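Local coordinates for protein CRS2 (Zea mays, PDB 1RYB) that facilitates the splicing of group IIB introns in chloroplasts, in complexes with CAF1 or CAF2, and has the peptidyl-tRNA hydrolase fold without the hydrolase activity, at residues 107-112 with 161-166; 35-40 with 148-153. All coordinates share one frame; numbering follows the deposited sequence.

Interaction 1 (107-112 with 161-166); sequences DDTSLP and AFLLQK
L163 meets D107 and T109 through a single methyl, CD2, and the whole contact buries just 104 Å². One approach is a van der Waals contact of a methyl with a polar oxygen, L163 CD2 lying 3.7 Å from D107 OD2; the other, loose and apolar, sets L163 CD2 4.2 Å from the methyl T109 CG2. In both pairs the side chains cross at about a right angle. T109 CG2 stands beside its own backbone N, anti to the carbonyl carbon, which turns the methyl rather than OG1 to the leucine. No hydrogen bond joins the segments. The polar needs of buried D107 are met elsewhere, OD1 by H127 NE2 and OD2 by H35 ND1, so the leucine methyl adjoins an oxygen already engaged. By similarity to peptidyl-tRNA hydrolases, D107 corresponds to the aspartate that stabilises the basic form of the active-site histidine, H35, although CRS2 itself lacks that activity. Beyond D107, an Asx turn, S110 N to D108 OD1 at 2.8 Å, leads the chain off the strand. The contact thus sets the C-terminal end of strand 102-108 against the end of helix 159-163, with I150, which follows strand 145-149, touching both T109 and L163.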
loop_
_atom_site.group_PDB
_atom_site.type_symbol
_atom_site.label_atom_id
_atom_site.label_comp_id
_atom_site.label_asym_id
_atom_site.label_seq_id
_atom_site.Cartn_x
_atom_site.Cartn_y
_atom_site.Cartn_z
ATOM N N ASP A 107 -3.145 -0.343 -5.493
ATOM C CA ASP A 107 -3.867 -1.056 -6.614
ATOM C C ASP A 107 -3.113 -0.898 -7.909
ATOM O O ASP A 107 -2.660 0.195 -8.243
ATOM C CB ASP A 107 -5.275 -0.474 -6.807
ATOM C CG ASP A 107 -5.229 1.023 -6.811
ATOM O OD1 ASP A 107 -4.655 1.722 -5.963
ATOM O OD2 ASP A 107 -5.805 1.523 -7.835
ATOM N N ASP A 108 -2.999 -1.944 -8.672
ATOM C CA ASP A 108 -2.243 -1.797 -9.934
ATOM C C ASP A 108 -3.066 -2.350 -11.093
ATOM O O ASP A 108 -3.437 -3.527 -11.123
ATOM C CB ASP A 108 -0.897 -2.453 -9.808
ATOM C CG ASP A 108 -0.039 -2.361 -11.018
ATOM O OD1 ASP A 108 -0.476 -2.118 -12.122
ATOM O OD2 ASP A 108 1.195 -2.714 -10.762
ATOM N N THR A 109 -3.541 -1.452 -11.950
ATOM C CA THR A 109 -4.471 -1.900 -13.055
ATOM C C THR A 109 -3.705 -2.674 -14.155
ATOM O O THR A 109 -4.268 -3.167 -15.096
ATOM C CB THR A 109 -5.235 -0.733 -13.737
ATOM O OG1 THR A 109 -4.301 0.138 -14.233
ATOM C CG2 THR A 109 -6.061 0.030 -12.761
ATOM N N SER A 110 -2.416 -2.787 -14.017
ATOM C CA SER A 110 -1.620 -3.467 -15.033
ATOM C C SER A 110 -1.400 -4.939 -14.750
ATOM O O SER A 110 -0.835 -5.660 -15.558
ATOM C CB SER A 110 -0.310 -2.713 -15.266
ATOM O OG SER A 110 0.663 -3.225 -14.377
ATOM N N LEU A 111 -1.945 -5.403 -13.653
ATOM C CA LEU A 111 -1.870 -6.773 -13.261
ATOM C C LEU A 111 -3.251 -7.283 -13.120
ATOM O O LEU A 111 -4.140 -6.552 -12.715
ATOM C CB LEU A 111 -1.197 -6.905 -11.886
ATOM C CG LEU A 111 0.255 -6.512 -11.900
ATOM C CD1 LEU A 111 0.733 -6.496 -10.462
ATOM C CD2 LEU A 111 1.042 -7.586 -12.639
ATOM N N PRO A 112 -3.452 -8.529 -13.336
ATOM C CA PRO A 112 -4.796 -9.077 -13.172
ATOM C C PRO A 112 -5.325 -9.020 -11.709
ATOM O O PRO A 112 -4.611 -9.087 -10.712
ATOM C CB PRO A 112 -4.714 -10.567 -13.657
ATOM C CG PRO A 112 -3.468 -10.642 -14.552
ATOM C CD PRO A 112 -2.576 -9.455 -14.110
ATOM N N ALA A 161 -14.259 5.667 -12.843
ATOM C CA ALA A 161 -15.385 5.069 -12.218
ATOM C C ALA A 161 -15.015 3.705 -11.681
ATOM O O ALA A 161 -15.486 3.268 -10.648
ATOM C CB ALA A 161 -16.458 4.834 -13.297
ATOM N N PHE A 162 -14.232 3.010 -12.471
ATOM C CA PHE A 162 -13.809 1.686 -12.145
ATOM C C PHE A 162 -13.005 1.698 -10.849
ATOM O O PHE A 162 -13.161 0.840 -9.999
ATOM C CB PHE A 162 -12.947 1.184 -13.313
ATOM C CG PHE A 162 -12.328 -0.147 -13.105
ATOM C CD1 PHE A 162 -13.109 -1.299 -13.023
ATOM C CD2 PHE A 162 -10.939 -0.258 -13.002
ATOM C CE1 PHE A 162 -12.562 -2.569 -12.824
ATOM C CE2 PHE A 162 -10.365 -1.516 -12.818
ATOM C CZ PHE A 162 -11.178 -2.657 -12.726
ATOM N N LEU A 163 -12.195 2.702 -10.680
ATOM C CA LEU A 163 -11.384 2.755 -9.455
ATOM C C LEU A 163 -12.188 2.965 -8.263
ATOM O O LEU A 163 -11.808 2.578 -7.148
ATOM C CB LEU A 163 -10.325 3.860 -9.483
ATOM C CG LEU A 163 -9.244 3.701 -10.547
ATOM C CD1 LEU A 163 -8.391 5.011 -10.605
ATOM C CD2 LEU A 163 -8.347 2.484 -10.282
ATOM N N LEU A 164 -13.265 3.694 -8.473
ATOM C CA LEU A 164 -14.026 4.151 -7.391
ATOM C C LEU A 164 -15.250 3.371 -7.147
ATOM O O LEU A 164 -16.120 3.822 -6.413
ATOM C CB LEU A 164 -14.376 5.659 -7.537
ATOM C CG LEU A 164 -13.178 6.566 -7.629
ATOM C CD1 LEU A 164 -13.690 8.009 -7.644
ATOM C CD2 LEU A 164 -12.206 6.373 -6.441
ATOM N N GLN A 165 -15.235 2.152 -7.651
ATOM C CA GLN A 165 -16.295 1.129 -7.445
ATOM C C GLN A 165 -15.789 -0.036 -6.655
ATOM O O GLN A 165 -14.610 -0.225 -6.482
ATOM C CB GLN A 165 -16.825 0.615 -8.771
ATOM C CG GLN A 165 -18.002 1.541 -9.207
ATOM C CD GLN A 165 -19.255 1.222 -8.389
ATOM O OE1 GLN A 165 -20.334 1.820 -8.600
ATOM N NE2 GLN A 165 -19.117 0.263 -7.445
ATOM N N LYS A 166 -16.690 -0.770 -6.099
ATOM C CA LYS A 166 -16.305 -1.916 -5.280
ATOM C C LYS A 166 -15.966 -3.109 -6.162
ATOM O O LYS A 166 -16.333 -3.188 -7.332
ATOM C CB LYS A 166 -17.482 -2.228 -4.364
ATOM C CG LYS A 166 -17.627 -1.119 -3.296
ATOM C CD LYS A 166 -18.351 -1.550 -2.001
ATOM C CE LYS A 166 -18.846 -0.374 -1.143
ATOM N NZ LYS A 166 -19.427 -0.770 0.160
#

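Interaction 2 (35-40 with 148-153); sequences HNVGFE and IGIGSP
V37 and I148 carry most of this contact, burying 62 and 56 Å² of their surfaces, and I150 adds 31 Å². The two larger partners reach toward each other tip to tip: V37 CG2 lies 3.9 Å from I148 CG2, while V37 CG1 is 4.0 Å from I148 CB. In I148 the CG2 branch is anti to the backbone N, and CG1 stands on the other side, beside that N (chi1 -65°), carrying CD1 past the valine to the helix backbone. There CD1 comes to 3.9 Å from V37 O and 4.4 Å from G38 CA, so the isoleucine touches both the valine side chain and the first turn of the helix. An alanine in place of I148 would keep CB near V37 CG1 but would probably leave V37 CG2 and the backbone at G38 without their apolar cover from the strand. I150 makes the looser third contact, its CG2 branch 4.3 Å from V37 CG1. No hydrogen bond crosses between the segments, and all four touching residues are buried. Around them, V37 and I150 both touch D107, I148 rests on I105, and E40 forms a salt bridge with R172. What results is an apolar seam between the start of helix 37-48 and the end of strand 145-149, as expected where a helix covers the sheet of an alpha/beta fold. It begins two residues after H35, which corresponds by similarity to the proton acceptor of peptidyl-tRNA hydrolases, an activity CRS2 lacks.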
loop_
_atom_site.group_PDB
_atom_site.type_symbol
_atom_site.label_atom_id
_atom_site.label_comp_id
_atom_site.label_asym_id
_atom_site.label_seq_id
_atom_site.Cartn_x
_atom_site.Cartn_y
_atom_site.Cartn_z
ATOM N N HIS A 35 -9.573 1.364 -5.660
ATOM C CA HIS A 35 -8.446 2.267 -5.377
ATOM C C HIS A 35 -8.066 2.293 -3.881
ATOM O O HIS A 35 -7.046 2.880 -3.530
ATOM C CB HIS A 35 -8.854 3.695 -5.811
ATOM C CG HIS A 35 -7.787 4.569 -6.477
ATOM N ND1 HIS A 35 -6.731 4.049 -7.141
ATOM C CD2 HIS A 35 -7.732 5.912 -6.589
ATOM C CE1 HIS A 35 -6.027 5.047 -7.628
ATOM N NE2 HIS A 35 -6.602 6.193 -7.278
ATOM N N ASN A 36 -8.852 1.681 -3.010
ATOM C CA ASN A 36 -8.520 1.592 -1.586
ATOM C C ASN A 36 -7.949 0.257 -1.178
ATOM O O ASN A 36 -7.791 -0.005 -0.015
ATOM C CB ASN A 36 -9.776 1.811 -0.731
ATOM C CG ASN A 36 -9.918 3.289 -0.375
ATOM O OD1 ASN A 36 -9.555 4.194 -1.134
ATOM N ND2 ASN A 36 -10.325 3.569 0.841
ATOM N N VAL A 37 -7.672 -0.672 -2.121
ATOM C CA VAL A 37 -7.216 -1.963 -1.700
ATOM C C VAL A 37 -5.919 -1.898 -0.909
ATOM O O VAL A 37 -5.663 -2.785 -0.138
ATOM C CB VAL A 37 -7.164 -2.941 -2.906
ATOM C CG1 VAL A 37 -6.053 -2.607 -3.908
ATOM C CG2 VAL A 37 -7.147 -4.432 -2.517
ATOM N N GLY A 38 -5.075 -0.906 -1.158
ATOM C CA GLY A 38 -3.893 -0.785 -0.314
ATOM C C GLY A 38 -4.238 -0.597 1.148
ATOM O O GLY A 38 -3.538 -1.064 2.061
ATOM N N PHE A 39 -5.282 0.134 1.389
ATOM C CA PHE A 39 -5.789 0.303 2.768
ATOM C C PHE A 39 -6.192 -1.083 3.356
ATOM O O PHE A 39 -5.894 -1.447 4.505
ATOM C CB PHE A 39 -7.070 1.172 2.747
ATOM C CG PHE A 39 -6.844 2.694 2.859
ATOM C CD1 PHE A 39 -5.586 3.276 2.689
ATOM C CD2 PHE A 39 -7.925 3.515 3.189
ATOM C CE1 PHE A 39 -5.454 4.662 2.828
ATOM C CE2 PHE A 39 -7.817 4.900 3.340
ATOM C CZ PHE A 39 -6.563 5.471 3.136
ATOM N N GLU A 40 -6.887 -1.907 2.532
ATOM C CA GLU A 40 -7.276 -3.231 3.016
ATOM C C GLU A 40 -6.086 -4.042 3.423
ATOM O O GLU A 40 -6.098 -4.783 4.395
ATOM C CB GLU A 40 -8.062 -4.002 1.910
ATOM C CG GLU A 40 -9.458 -3.325 1.582
ATOM C CD GLU A 40 -10.284 -4.247 0.703
ATOM O OE1 GLU A 40 -10.802 -3.906 -0.323
ATOM O OE2 GLU A 40 -10.210 -5.490 1.045
ATOM N N ILE A 148 -1.002 -4.581 -5.927
ATOM C CA ILE A 148 -2.149 -5.467 -5.782
ATOM C C ILE A 148 -2.974 -5.339 -7.069
ATOM O O ILE A 148 -3.583 -4.305 -7.282
ATOM C CB ILE A 148 -3.066 -5.127 -4.588
ATOM C CG1 ILE A 148 -2.282 -5.335 -3.318
ATOM C CG2 ILE A 148 -4.238 -6.084 -4.582
ATOM C CD1 ILE A 148 -2.949 -4.683 -2.102
ATOM N N GLY A 149 -2.922 -6.392 -7.955
ATOM C CA GLY A 149 -3.597 -6.279 -9.242
ATOM C C GLY A 149 -5.087 -6.095 -9.093
ATOM O O GLY A 149 -5.764 -6.717 -8.275
ATOM N N ILE A 150 -5.597 -5.217 -9.910
ATOM C CA ILE A 150 -7.068 -5.012 -10.000
ATOM C C ILE A 150 -7.613 -5.144 -11.482
ATOM O O ILE A 150 -8.796 -5.020 -11.728
ATOM C CB ILE A 150 -7.532 -3.688 -9.346
ATOM C CG1 ILE A 150 -6.888 -2.433 -10.032
ATOM C CG2 ILE A 150 -7.244 -3.743 -7.843
ATOM C CD1 ILE A 150 -7.687 -1.132 -9.807
ATOM N N GLY A 151 -6.714 -5.379 -12.425
ATOM C CA GLY A 151 -7.029 -5.499 -13.849
ATOM C C GLY A 151 -7.423 -4.174 -14.444
ATOM O O GLY A 151 -7.340 -3.191 -13.785
ATOM N N SER A 152 -7.884 -4.145 -15.715
ATOM C CA SER A 152 -8.334 -2.920 -16.276
ATOM C C SER A 152 -9.849 -2.909 -16.232
ATOM O O SER A 152 -10.482 -3.966 -15.998
ATOM C CB SER A 152 -7.859 -2.657 -17.723
ATOM O OG SER A 152 -6.513 -3.064 -17.940
ATOM N N PRO A 153 -10.412 -1.711 -16.548
ATOM C CA PRO A 153 -11.832 -1.514 -16.578
ATOM C C PRO A 153 -12.422 -2.301 -17.679
ATOM O O PRO A 153 -11.847 -2.344 -18.747
ATOM C CB PRO A 153 -12.035 -0.044 -16.842
ATOM C CG PRO A 153 -10.662 0.640 -16.809
ATOM C CD PRO A 153 -9.624 -0.458 -16.719
#

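The two contacts lie about 5 Å apart, centre to centre, on the same side of the chain's centre. Their segments alternate along the sequence, in the order 35-40, 107-112, 148-153, 161-166, so the chain passes through this region four times. Strands 102-108 and 145-149 are neighbours in one mixed sheet, and D108 N probably donates to I148 O across 2.8 Å. Besides the aspartate-histidine bond, interactions 1 and 2 also meet where F162 CZ packs 3.5 Å from I150 O. Together they bring helix 37-48, the strand ends and helix 159-163 around the site inferred from hydrolase relatives, consistent with a retained framework in a protein without that activity.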